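Local coordinates for sulfate adenylyltransferase (Allochromatium vinosum, PDB 4DNX), which catalyses the reaction of sulfate with ATP to give adenosine 5'-phosphosulfate and diphosphate, the activation step that opens the pathway from sulfate to sulfite, at residues P32-S37 with D91-A96; F166-T171 with L230-P235; R201-R206 with P241-A246. All coordinates share one frame; numbering follows the deposited sequence.

Contact 1. Residues P32-S37 with D91-A96; sequences PSVIVS and DAIAGA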
ATOM      1  N   PRO A  32     -27.339   1.444 -14.181  1.00 19.00           N
ATOM      2  CA  PRO A  32     -26.942   0.948 -15.531  1.00 18.24           C
ATOM      3  C   PRO A  32     -25.420   0.925 -15.605  1.00 17.34           C
ATOM      4  O   PRO A  32     -24.745   1.809 -15.057  1.00 16.52           O
ATOM      5  CB  PRO A  32     -27.444   2.038 -16.484  1.00 18.48           C
ATOM      6  CG  PRO A  32     -28.428   2.900 -15.639  1.00 22.08           C
ATOM      7  CD  PRO A  32     -27.881   2.815 -14.246  1.00 20.46           C
ATOM      8  N   SER A  33     -24.866  -0.047 -16.308  1.00 17.28           N
ATOM      9  CA  SER A  33     -23.411  -0.199 -16.264  1.00 16.76           C
ATOM     10  C   SER A  33     -22.835  -0.567 -17.632  1.00 16.22           C
ATOM     11  O   SER A  33     -23.569  -1.062 -18.497  1.00 17.06           O
ATOM     12  CB  SER A  33     -23.029  -1.242 -15.192  1.00 16.94           C
ATOM     13  OG  SER A  33     -23.436  -2.575 -15.532  1.00 19.03           O
ATOM     14  N   VAL A  34     -21.548  -0.297 -17.815  1.00 15.08           N
ATOM     15  CA  VAL A  34     -20.861  -0.690 -19.062  1.00 15.06           C
ATOM     16  C   VAL A  34     -19.530  -1.257 -18.629  1.00 14.28           C
ATOM     17  O   VAL A  34     -18.978  -0.790 -17.648  1.00 13.33           O
ATOM     18  CB  VAL A  34     -20.606   0.492 -20.033  1.00 15.94           C
ATOM     19  CG1 VAL A  34     -21.942   0.968 -20.706  1.00 20.00           C
ATOM     20  CG2 VAL A  34     -19.883   1.648 -19.344  1.00 15.94           C
ATOM     21  N   ILE A  35     -19.026  -2.252 -19.365  1.00 13.47           N
ATOM     22  CA  ILE A  35     -17.624  -2.732 -19.139  1.00 12.78           C
ATOM     23  C   ILE A  35     -16.716  -1.894 -20.045  1.00 12.36           C
ATOM     24  O   ILE A  35     -16.937  -1.828 -21.266  1.00 13.92           O
ATOM     25  CB  ILE A  35     -17.499  -4.264 -19.453  1.00 13.40           C
ATOM     26  CG1 ILE A  35     -18.365  -5.093 -18.473  1.00 14.24           C
ATOM     27  CG2 ILE A  35     -15.998  -4.663 -19.515  1.00 13.75           C
ATOM     28  CD1 ILE A  35     -18.899  -6.420 -19.088  1.00 16.12           C
ATOM     29  N   VAL A  36     -15.725  -1.219 -19.460  1.00 11.55           N
ATOM     30  CA  VAL A  36     -14.912  -0.260 -20.217  1.00 11.31           C
ATOM     31  C   VAL A  36     -13.682  -0.976 -20.810  1.00 11.69           C
ATOM     32  O   VAL A  36     -13.435  -2.146 -20.491  1.00 11.55           O
ATOM     33  CB  VAL A  36     -14.477   0.964 -19.332  1.00 11.12           C
ATOM     34  CG1 VAL A  36     -15.721   1.715 -18.852  1.00 11.36           C
ATOM     35  CG2 VAL A  36     -13.577   0.587 -18.133  1.00 11.54           C
ATOM     36  N   SER A  37     -12.929  -0.297 -21.669  1.00 11.96           N
ATOM     37  CA  SER A  37     -11.676  -0.928 -22.163  1.00 12.56           C
ATOM     38  C   SER A  37     -10.612  -0.958 -21.072  1.00 12.04           C
ATOM     39  O   SER A  37     -10.647  -0.190 -20.092  1.00 12.65           O
ATOM     40  CB  SER A  37     -11.122  -0.167 -23.367  1.00 12.97           C
ATOM     41  OG  SER A  37     -10.682   1.142 -22.989  1.00 12.66           O
ATOM     42  N   ASP A  91     -25.904   2.160 -25.857  1.00 34.95           N
ATOM     43  CA  ASP A  91     -27.301   1.672 -25.710  1.00 41.51           C
ATOM     44  C   ASP A  91     -27.703   1.219 -24.296  1.00 38.80           C
ATOM     45  O   ASP A  91     -28.800   1.538 -23.840  1.00 41.39           O
ATOM     46  CB  ASP A  91     -27.630   0.557 -26.723  1.00 48.25           C
ATOM     47  CG  ASP A  91     -27.671   1.061 -28.165  1.00 57.79           C
ATOM     48  OD1 ASP A  91     -27.908   2.274 -28.373  1.00 57.68           O
ATOM     49  OD2 ASP A  91     -27.453   0.240 -29.095  1.00 62.54           O
ATOM     50  N   ALA A  92     -26.824   0.492 -23.611  1.00 38.20           N
ATOM     51  CA  ALA A  92     -27.105   0.043 -22.240  1.00 37.23           C
ATOM     52  C   ALA A  92     -27.298   1.193 -21.238  1.00 35.62           C
ATOM     53  O   ALA A  92     -27.956   1.027 -20.229  1.00 35.59           O
ATOM     54  CB  ALA A  92     -26.016  -0.910 -21.748  1.00 39.63           C
ATOM     55  N   ILE A  93     -26.735   2.361 -21.520  1.00 32.18           N
ATOM     56  CA  ILE A  93     -26.854   3.492 -20.600  1.00 31.78           C
ATOM     57  C   ILE A  93     -27.594   4.688 -21.221  1.00 35.29           C
ATOM     58  O   ILE A  93     -27.464   5.836 -20.751  1.00 34.54           O
ATOM     59  CB  ILE A  93     -25.463   3.938 -20.110  1.00 30.29           C
ATOM     60  CG1 ILE A  93     -24.571   4.293 -21.299  1.00 29.59           C
ATOM     61  CG2 ILE A  93     -24.846   2.846 -19.214  1.00 28.66           C
ATOM     62  CD1 ILE A  93     -23.257   5.023 -20.914  1.00 30.03           C
ATOM     63  N   ALA A  94     -28.372   4.413 -22.269  1.00 36.23           N
ATOM     64  CA  ALA A  94     -29.122   5.452 -22.977  1.00 37.37           C
ATOM     65  C   ALA A  94     -30.012   6.232 -22.009  1.00 36.44           C
ATOM     66  O   ALA A  94     -30.863   5.657 -21.319  1.00 33.41           O
ATOM     67  CB  ALA A  94     -29.954   4.838 -24.111  1.00 36.23           C
ATOM     68  N   GLY A  95     -29.754   7.534 -21.913  1.00 36.31           N
ATOM     69  CA  GLY A  95     -30.581   8.429 -21.108  1.00 38.07           C
ATOM     70  C   GLY A  95     -30.263   8.447 -19.630  1.00 39.04           C
ATOM     71  O   GLY A  95     -30.923   9.162 -18.862  1.00 43.21           O
ATOM     72  N   ALA A  96     -29.258   7.668 -19.221  1.00 35.03           N
ATOM     73  CA  ALA A  96     -28.856   7.600 -17.825  1.00 33.09           C
ATOM     74  C   ALA A  96     -27.902   8.744 -17.526  1.00 29.94           C
ATOM     75  O   ALA A  96     -27.033   9.047 -18.349  1.00 31.81           O
ATOM     76  CB  ALA A  96     -28.171   6.259 -17.537  1.00 32.29           C
TER
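I93 meets P32 and V34 through a single methyl, CG2, which carries the tight half of this contact. It lies 3.8 Å from V34 CG1 and 3.9 Å from P32 CB, so the branch settles against two residues of P32-S37 at once. Beside it, P32 CB also makes a van der Waals touch with the carbonyl A92 O. V34 turns CG1 anti to its own carbonyl carbon (chi1 -72°), which puts that methyl in front of I93, and the two side chains cross at about a right angle. I93 is buried, and its side chain also touches I99 on strand 98-102, while V34 touches L101 of the same strand.

A type II turn from I93 to A96, closed by a bond of 3.0 Å from A96 N to I93 O, folds the chain back. G95 takes the positive phi of such a turn, and the reversal carries A96 to the proline ring, where A96 CB sits 3.9 Å from P32 CG. Elsewhere the fit slackens: A92 CB comes no nearer than 4.1 Å to S33 O. This is the solvent side, where A92 is exposed.

The strand's backbone bonds go to its parallel neighbour 98-102 in the PUA-like domain: P32 and V34 pair with A100, V34 also with R102. Between the strand and the loop leading into 98-102 the contact is mainly methyl and pyrrolidine packing with no hydrogen bond, so the fit probably depends on shape rather than on directed bonds.

Contact 2. Residues F166-T171 with L230-P235; sequences FSYFQT and LGQLKP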
ATOM      1  N   PHE A 166      -8.574   0.176  -6.952  1.00 10.35           N
ATOM      2  CA  PHE A 166      -7.464   0.290  -7.904  1.00 10.68           C
ATOM      3  C   PHE A 166      -7.247  -0.969  -8.686  1.00 12.07           C
ATOM      4  O   PHE A 166      -6.107  -1.248  -9.129  1.00 11.90           O
ATOM      5  CB  PHE A 166      -6.204   0.713  -7.145  1.00 10.60           C
ATOM      6  CG  PHE A 166      -6.374   2.053  -6.441  1.00 11.49           C
ATOM      7  CD1 PHE A 166      -6.641   3.198  -7.184  1.00 11.24           C
ATOM      8  CD2 PHE A 166      -6.206   2.188  -5.068  1.00 12.61           C
ATOM      9  CE1 PHE A 166      -6.803   4.449  -6.577  1.00 12.93           C
ATOM     10  CE2 PHE A 166      -6.340   3.471  -4.454  1.00 12.82           C
ATOM     11  CZ  PHE A 166      -6.635   4.588  -5.200  1.00 12.53           C
ATOM     12  N   SER A 167      -8.330  -1.708  -8.888  1.00 11.76           N
ATOM     13  CA  SER A 167      -8.305  -2.861  -9.830  1.00 12.55           C
ATOM     14  C   SER A 167      -7.294  -3.955  -9.338  1.00 13.87           C
ATOM     15  O   SER A 167      -6.934  -4.061  -8.122  1.00 14.63           O
ATOM     16  CB  SER A 167      -8.043  -2.319 -11.253  1.00 13.52           C
ATOM     17  OG  SER A 167      -8.179  -3.335 -12.281  1.00 13.43           O
ATOM     18  N   TYR A 168      -6.796  -4.763 -10.282  1.00 12.73           N
ATOM     19  CA  TYR A 168      -5.897  -5.830  -9.973  1.00 13.58           C
ATOM     20  C   TYR A 168      -4.514  -5.299  -9.633  1.00 13.45           C
ATOM     21  O   TYR A 168      -3.692  -6.053  -9.064  1.00 15.08           O
ATOM     22  CB  TYR A 168      -5.826  -6.824 -11.167  1.00 13.80           C
ATOM     23  CG  TYR A 168      -5.073  -6.306 -12.362  1.00 13.77           C
ATOM     24  CD1 TYR A 168      -5.726  -5.591 -13.375  1.00 14.21           C
ATOM     25  CD2 TYR A 168      -3.718  -6.569 -12.508  1.00 14.31           C
ATOM     26  CE1 TYR A 168      -5.021  -5.108 -14.499  1.00 13.50           C
ATOM     27  CE2 TYR A 168      -3.015  -6.077 -13.571  1.00 14.92           C
ATOM     28  CZ  TYR A 168      -3.661  -5.396 -14.582  1.00 14.86           C
ATOM     29  OH  TYR A 168      -2.948  -4.942 -15.667  1.00 14.87           O
ATOM     30  N   PHE A 169      -4.239  -4.025  -9.923  1.00 12.39           N
ATOM     31  CA  PHE A 169      -2.894  -3.493  -9.642  1.00 13.10           C
ATOM     32  C   PHE A 169      -2.631  -3.523  -8.127  1.00 15.58           C
ATOM     33  O   PHE A 169      -1.496  -3.792  -7.681  1.00 16.34           O
ATOM     34  CB  PHE A 169      -2.770  -2.050 -10.142  1.00 11.98           C
ATOM     35  CG  PHE A 169      -3.034  -1.898 -11.626  1.00 13.46           C
ATOM     36  CD1 PHE A 169      -2.159  -2.479 -12.568  1.00 14.05           C
ATOM     37  CD2 PHE A 169      -4.155  -1.229 -12.087  1.00 12.98           C
ATOM     38  CE1 PHE A 169      -2.372  -2.322 -13.957  1.00 14.73           C
ATOM     39  CE2 PHE A 169      -4.404  -1.079 -13.479  1.00 15.55           C
ATOM     40  CZ  PHE A 169      -3.508  -1.629 -14.420  1.00 14.55           C
ATOM     41  N   GLN A 170      -3.651  -3.169  -7.333  1.00 16.01           N
ATOM     42  CA  GLN A 170      -3.512  -3.277  -5.877  1.00 15.97           C
ATOM     43  C   GLN A 170      -3.667  -4.682  -5.357  1.00 15.96           C
ATOM     44  O   GLN A 170      -2.819  -5.125  -4.568  1.00 16.21           O
ATOM     45  CB  GLN A 170      -4.391  -2.291  -5.061  1.00 17.72           C
ATOM     46  CG  GLN A 170      -3.840  -2.191  -3.598  1.00 20.87           C
ATOM     47  CD  GLN A 170      -4.389  -1.008  -2.805  1.00 24.97           C
ATOM     48  OE1 GLN A 170      -5.592  -0.746  -2.851  1.00 24.23           O
ATOM     49  NE2 GLN A 170      -3.497  -0.318  -2.030  1.00 21.81           N
ATOM     50  N   THR A 171      -4.673  -5.427  -5.846  1.00 14.48           N
ATOM     51  CA  THR A 171      -4.937  -6.775  -5.361  1.00 15.99           C
ATOM     52  C   THR A 171      -3.737  -7.708  -5.601  1.00 15.31           C
ATOM     53  O   THR A 171      -3.389  -8.527  -4.732  1.00 15.31           O
ATOM     54  CB  THR A 171      -6.187  -7.390  -6.085  1.00 18.10           C
ATOM     55  OG1 THR A 171      -7.283  -6.474  -5.946  1.00 23.83           O
ATOM     56  CG2 THR A 171      -6.595  -8.725  -5.398  1.00 23.24           C
ATOM     57  N   LEU A 230       3.444  -1.842 -13.072  1.00 13.50           N
ATOM     58  CA  LEU A 230       2.759  -3.071 -12.717  1.00 14.53           C
ATOM     59  C   LEU A 230       1.758  -3.445 -13.814  1.00 17.57           C
ATOM     60  O   LEU A 230       1.099  -2.574 -14.377  1.00 20.42           O
ATOM     61  CB  LEU A 230       1.965  -2.860 -11.411  1.00 15.55           C
ATOM     62  CG  LEU A 230       2.892  -2.354 -10.303  1.00 14.56           C
ATOM     63  CD1 LEU A 230       2.027  -1.948  -9.098  1.00 15.22           C
ATOM     64  CD2 LEU A 230       3.921  -3.378  -9.889  1.00 17.27           C
ATOM     65  N   GLY A 231       1.620  -4.733 -14.089  1.00 20.26           N
ATOM     66  CA  GLY A 231       0.622  -5.115 -15.070  1.00 24.48           C
ATOM     67  C   GLY A 231       0.704  -6.589 -15.295  1.00 29.48           C
ATOM     68  O   GLY A 231       1.459  -7.278 -14.607  1.00 32.55           O
ATOM     69  N   GLN A 232      -0.066  -7.094 -16.256  1.00 34.75           N
ATOM     70  CA  GLN A 232      -0.038  -8.540 -16.551  1.00 36.61           C
ATOM     71  C   GLN A 232       1.344  -8.923 -17.120  1.00 35.33           C
ATOM     72  O   GLN A 232       1.950  -8.155 -17.875  1.00 35.70           O
ATOM     73  CB  GLN A 232      -1.197  -8.963 -17.483  1.00 45.17           C
ATOM     74  CG  GLN A 232      -2.605  -8.376 -17.130  1.00 50.79           C
ATOM     75  CD  GLN A 232      -3.541  -9.353 -16.372  1.00 55.66           C
ATOM     76  OE1 GLN A 232      -3.742 -10.508 -16.773  1.00 50.80           O
ATOM     77  NE2 GLN A 232      -4.127  -8.872 -15.283  1.00 50.50           N
ATOM     78  N   LEU A 233       1.856 -10.088 -16.724  1.00 38.42           N
ATOM     79  CA  LEU A 233       3.202 -10.524 -17.115  1.00 41.33           C
ATOM     80  C   LEU A 233       3.313 -10.768 -18.624  1.00 45.49           C
ATOM     81  O   LEU A 233       2.506 -11.503 -19.202  1.00 49.16           O
ATOM     82  CB  LEU A 233       3.592 -11.798 -16.342  1.00 46.28           C
ATOM     83  CG  LEU A 233       5.070 -12.112 -16.053  1.00 45.12           C
ATOM     84  CD1 LEU A 233       5.750 -10.982 -15.265  1.00 38.78           C
ATOM     85  CD2 LEU A 233       5.177 -13.439 -15.318  1.00 45.70           C
ATOM     86  N   LYS A 234       4.311 -10.142 -19.240  1.00 42.06           N
ATOM     87  CA  LYS A 234       4.587 -10.270 -20.680  1.00 42.08           C
ATOM     88  C   LYS A 234       5.635 -11.356 -20.947  1.00 40.03           C
ATOM     89  O   LYS A 234       6.548 -11.517 -20.147  1.00 34.42           O
ATOM     90  CB  LYS A 234       5.099  -8.932 -21.211  1.00 44.61           C
ATOM     91  CG  LYS A 234       4.200  -7.743 -20.858  1.00 46.11           C
ATOM     92  CD  LYS A 234       3.405  -7.282 -22.074  1.00 50.59           C
ATOM     93  CE  LYS A 234       2.854  -5.876 -21.880  1.00 48.14           C
ATOM     94  NZ  LYS A 234       1.411  -5.820 -22.268  1.00 46.58           N
ATOM     95  N   PRO A 235       5.530 -12.085 -22.066  1.00 41.27           N
ATOM     96  CA  PRO A 235       6.509 -13.162 -22.409  1.00 40.49           C
ATOM     97  C   PRO A 235       7.989 -12.819 -22.099  1.00 41.47           C
ATOM     98  O   PRO A 235       8.480 -11.771 -22.533  1.00 43.39           O
ATOM     99  CB  PRO A 235       6.308 -13.340 -23.924  1.00 40.71           C
ATOM    100  CG  PRO A 235       4.880 -12.923 -24.164  1.00 41.50           C
ATOM    101  CD  PRO A 235       4.521 -11.879 -23.127  1.00 38.86           C
TER
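F169 and L230 bring the two backbones closest, with F169 CA 6.4 Å from L230 CA, where helix 167-172 faces the chain leaving strand 223-230. F169 reaches across with CD1 and CE1: CE1 is 3.5 Å from the carbonyl L230 O, which approaches obliquely, and CD1 is 4.3 Å from L230 CB. Y168 does more. Its CG lies between the backbone N and the carbonyl carbon (chi1 73°), which aims the ring at G231 and Q232. Q232 NE2 hangs over one face, 3.5 Å from Y168 CE2, with the amide plane standing nearly upright on the ring at 82°. F169 CD1 lies over the opposite face, so the tyrosine ring lies between F169 and the Q232 amide. At the ring edge Y168 OH reaches G231 CA at 3.6 Å. Q232 bends at chi2 to bring its amide back over the ring.

F169 also touches V45 of helix 38-48. L230 is tied by its backbone to Y265 of strand 260-266, and Q232 packs on H22 of the second subunit. The contact thus sets helix 167-172 against both helix 38-48 and the C-terminal end of strand 223-230.

Contact 3. Residues R201-R206 with P241-A246; sequences RNPMHR and PVRDAA
R201 O takes a hydrogen bond from R243 NH1 at 2.9 Å, the one hydrogen bond between the two segments. The N-H points at the oxygen with an angle of 158°, and the oxygen lies in the guanidinium plane. Seen from the carbonyl, the donor sits 41° above its plane rather than on a lone pair. R243 gets there along a folded path: CG leaves anti to the backbone N (chi1 -169°), then the chain bends at chi2 and chi3, which lays CD 3.4 Å from R201 O before the guanidinium turns back to it. At another edge of the same group, also in plane, D244 OD1 faces R243 NE in a long salt bridge of 3.6 Å, which can add only a weak hold.

Lower on the side chain the contact is apolar. R243 CG packs 3.7 Å from P203 N and 3.9 Å from P203 CD, the proline ring and the arginine chain crossing at about a right angle. One helical turn on, A246 CB meets P203 CB at 4.0 Å. An alanine in place of R243 would probably leave R201 O without this donor, D244 without its nearby positive charge, and a gap beside P203.

N202 is held separately, its amide bonded to D237 and to I238 N just ahead of the helix. R201 and N202 belong to the QxRN motif of ATP sulfurylases, and H205 is the first histidine of the HxxH motif that follows. The loop leaves the central strand 195-200 of a 3-2-1-4-5 parallel sheet. The arrangement is that of a Rossmann-like nucleotidyltransferase fold, in which the loop after the first strand, as in relatives, probably helps form the ATP site, and here it packs against helix 240-254.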
ATOM      1  N   ARG A 201      10.387  -2.023 -15.540  1.00 18.63           N
ATOM      2  CA  ARG A 201       9.485  -3.152 -15.289  1.00 21.86           C
ATOM      3  C   ARG A 201      10.232  -4.446 -15.044  1.00 24.97           C
ATOM      4  O   ARG A 201       9.619  -5.491 -14.770  1.00 31.67           O
ATOM      5  CB  ARG A 201       8.393  -3.320 -16.372  1.00 29.04           C
ATOM      6  CG  ARG A 201       8.884  -3.547 -17.743  1.00 34.51           C
ATOM      7  CD  ARG A 201       7.692  -3.606 -18.724  1.00 42.20           C
ATOM      8  NE  ARG A 201       8.161  -3.647 -20.111  1.00 51.77           N
ATOM      9  CZ  ARG A 201       8.527  -2.579 -20.828  1.00 61.41           C
ATOM     10  NH1 ARG A 201       8.482  -1.356 -20.307  1.00 62.27           N
ATOM     11  NH2 ARG A 201       8.940  -2.732 -22.081  1.00 65.48           N
ATOM     12  N   ASN A 202      11.556  -4.392 -15.156  1.00 22.12           N
ATOM     13  CA  ASN A 202      12.346  -5.562 -14.818  1.00 21.19           C
ATOM     14  C   ASN A 202      13.459  -5.308 -13.777  1.00 19.63           C
ATOM     15  O   ASN A 202      13.637  -4.156 -13.341  1.00 17.59           O
ATOM     16  CB  ASN A 202      12.817  -6.278 -16.082  1.00 27.94           C
ATOM     17  CG  ASN A 202      11.713  -7.158 -16.657  1.00 30.56           C
ATOM     18  OD1 ASN A 202      11.082  -7.996 -15.936  1.00 29.58           O
ATOM     19  ND2 ASN A 202      11.400  -6.919 -17.909  1.00 30.60           N
ATOM     20  N   PRO A 203      14.136  -6.374 -13.330  1.00 18.82           N
ATOM     21  CA  PRO A 203      15.264  -6.206 -12.398  1.00 17.21           C
ATOM     22  C   PRO A 203      16.299  -5.216 -12.880  1.00 17.47           C
ATOM     23  O   PRO A 203      16.527  -5.071 -14.091  1.00 17.73           O
ATOM     24  CB  PRO A 203      15.869  -7.603 -12.296  1.00 19.35           C
ATOM     25  CG  PRO A 203      14.682  -8.529 -12.593  1.00 20.13           C
ATOM     26  CD  PRO A 203      13.969  -7.787 -13.717  1.00 19.92           C
ATOM     27  N   MET A 204      16.930  -4.532 -11.934  1.00 14.94           N
ATOM     28  CA  MET A 204      17.921  -3.525 -12.292  1.00 14.84           C
ATOM     29  C   MET A 204      19.311  -4.121 -12.058  1.00 15.52           C
ATOM     30  O   MET A 204      19.637  -4.529 -10.943  1.00 16.24           O
ATOM     31  CB  MET A 204      17.707  -2.289 -11.424  1.00 15.13           C
ATOM     32  CG  MET A 204      16.454  -1.497 -11.842  1.00 14.99           C
ATOM     33  SD  MET A 204      16.097  -0.256 -10.590  1.00 18.02           S
ATOM     34  CE  MET A 204      17.547   0.815 -10.744  1.00 19.03           C
ATOM     35  N   HIS A 205      20.095  -4.230 -13.135  1.00 15.59           N
ATOM     36  CA  HIS A 205      21.485  -4.617 -13.017  1.00 15.84           C
ATOM     37  C   HIS A 205      22.368  -3.387 -12.860  1.00 16.42           C
ATOM     38  O   HIS A 205      21.857  -2.270 -12.612  1.00 15.30           O
ATOM     39  CB  HIS A 205      21.850  -5.550 -14.183  1.00 17.10           C
ATOM     40  CG  HIS A 205      21.125  -6.844 -14.068  1.00 18.32           C
ATOM     41  ND1 HIS A 205      21.446  -7.783 -13.113  1.00 19.75           N
ATOM     42  CD2 HIS A 205      20.002  -7.291 -14.681  1.00 18.95           C
ATOM     43  CE1 HIS A 205      20.592  -8.789 -13.185  1.00 20.50           C
ATOM     44  NE2 HIS A 205      19.717  -8.521 -14.141  1.00 19.62           N
ATOM     45  N   ARG A 206      23.676  -3.591 -12.886  1.00 16.96           N
ATOM     46  CA  ARG A 206      24.580  -2.514 -12.497  1.00 19.18           C
ATOM     47  C   ARG A 206      24.467  -1.269 -13.345  1.00 19.05           C
ATOM     48  O   ARG A 206      24.696  -0.154 -12.842  1.00 18.10           O
ATOM     49  CB  ARG A 206      26.028  -3.010 -12.387  1.00 21.84           C
ATOM     50  CG  ARG A 206      26.416  -3.024 -10.945  1.00 26.01           C
ATOM     51  CD  ARG A 206      27.884  -3.343 -10.754  1.00 27.98           C
ATOM     52  NE  ARG A 206      28.674  -2.127 -10.915  1.00 32.28           N
ATOM     53  CZ  ARG A 206      29.998  -2.080 -10.788  1.00 36.89           C
ATOM     54  NH1 ARG A 206      30.680  -3.182 -10.514  1.00 35.68           N
ATOM     55  NH2 ARG A 206      30.643  -0.933 -10.958  1.00 37.17           N
ATOM     56  N   PRO A 241       7.294 -11.421  -7.755  1.00 23.01           N
ATOM     57  CA  PRO A 241       8.038 -11.675  -6.504  1.00 21.63           C
ATOM     58  C   PRO A 241       9.554 -11.697  -6.718  1.00 21.90           C
ATOM     59  O   PRO A 241      10.323 -11.229  -5.856  1.00 21.01           O
ATOM     60  CB  PRO A 241       7.571 -13.077  -6.083  1.00 23.88           C
ATOM     61  CG  PRO A 241       6.292 -13.268  -6.742  1.00 23.70           C
ATOM     62  CD  PRO A 241       6.329 -12.515  -8.016  1.00 23.90           C
ATOM     63  N   VAL A 242       9.987 -12.261  -7.845  1.00 19.11           N
ATOM     64  CA  VAL A 242      11.410 -12.404  -8.123  1.00 18.92           C
ATOM     65  C   VAL A 242      11.947 -11.010  -8.490  1.00 17.28           C
ATOM     66  O   VAL A 242      13.028 -10.616  -8.037  1.00 17.34           O
ATOM     67  CB  VAL A 242      11.648 -13.475  -9.248  1.00 19.43           C
ATOM     68  CG1 VAL A 242      13.157 -13.612  -9.598  1.00 21.18           C
ATOM     69  CG2 VAL A 242      11.073 -14.835  -8.803  1.00 21.76           C
ATOM     70  N   ARG A 243      11.202 -10.250  -9.301  1.00 16.81           N
ATOM     71  CA  ARG A 243      11.609  -8.905  -9.698  1.00 17.46           C
ATOM     72  C   ARG A 243      11.764  -8.035  -8.449  1.00 17.38           C
ATOM     73  O   ARG A 243      12.773  -7.326  -8.286  1.00 14.85           O
ATOM     74  CB  ARG A 243      10.559  -8.251 -10.636  1.00 19.55           C
ATOM     75  CG  ARG A 243      11.096  -6.980 -11.262  1.00 23.85           C
ATOM     76  CD  ARG A 243      10.110  -5.845 -11.475  1.00 31.72           C
ATOM     77  NE  ARG A 243       8.833  -5.948 -10.748  1.00 32.28           N
ATOM     78  CZ  ARG A 243       7.652  -5.828 -11.342  1.00 33.70           C
ATOM     79  NH1 ARG A 243       7.610  -5.635 -12.655  1.00 34.28           N
ATOM     80  NH2 ARG A 243       6.521  -5.909 -10.631  1.00 31.27           N
ATOM     81  N   ASP A 244      10.770  -8.139  -7.555  1.00 17.49           N
ATOM     82  CA  ASP A 244      10.770  -7.330  -6.326  1.00 19.70           C
ATOM     83  C   ASP A 244      11.963  -7.687  -5.451  1.00 17.39           C
ATOM     84  O   ASP A 244      12.648  -6.784  -4.960  1.00 18.35           O
ATOM     85  CB  ASP A 244       9.482  -7.594  -5.529  1.00 22.68           C
ATOM     86  CG  ASP A 244       8.263  -6.927  -6.141  1.00 31.19           C
ATOM     87  OD1 ASP A 244       8.378  -6.202  -7.163  1.00 28.88           O
ATOM     88  OD2 ASP A 244       7.158  -7.132  -5.562  1.00 38.00           O
ATOM     89  N   ALA A 245      12.207  -8.987  -5.243  1.00 15.94           N
ATOM     90  CA  ALA A 245      13.360  -9.413  -4.428  1.00 15.97           C
ATOM     91  C   ALA A 245      14.676  -8.868  -5.005  1.00 16.47           C
ATOM     92  O   ALA A 245      15.552  -8.412  -4.260  1.00 16.11           O
ATOM     93  CB  ALA A 245      13.436 -10.920  -4.355  1.00 16.91           C
ATOM     94  N   ALA A 246      14.834  -8.941  -6.337  1.00 15.49           N
ATOM     95  CA  ALA A 246      16.069  -8.414  -6.962  1.00 14.96           C
ATOM     96  C   ALA A 246      16.261  -6.909  -6.746  1.00 14.22           C
ATOM     97  O   ALA A 246      17.365  -6.463  -6.408  1.00 14.38           O
ATOM     98  CB  ALA A 246      16.095  -8.749  -8.488  1.00 14.98           C
TER

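Contact 1 is a surface contact in the PUA-like domain, about 25 Å between centres from contact 2 and 40 Å from contact 3, and it touches neither. Contacts 2 and 3 are neighbours: contact 2 uses the loop leaving strand 223-230 and contact 3 the helix 240-254 that follows it, their segments alternate along the chain, and L230 CD2 packs 3.7 Å from R243 NH2. Contact 2 is the most buried and lies nearest the chain's centre, with aromatic rings against backbone and an amide; contact 3 is partly buried and has the one hydrogen bond. At the edge the contact is methyls and a proline ring, whereas the Rossmann-like part adds a guanidinium holding a loop carbonyl.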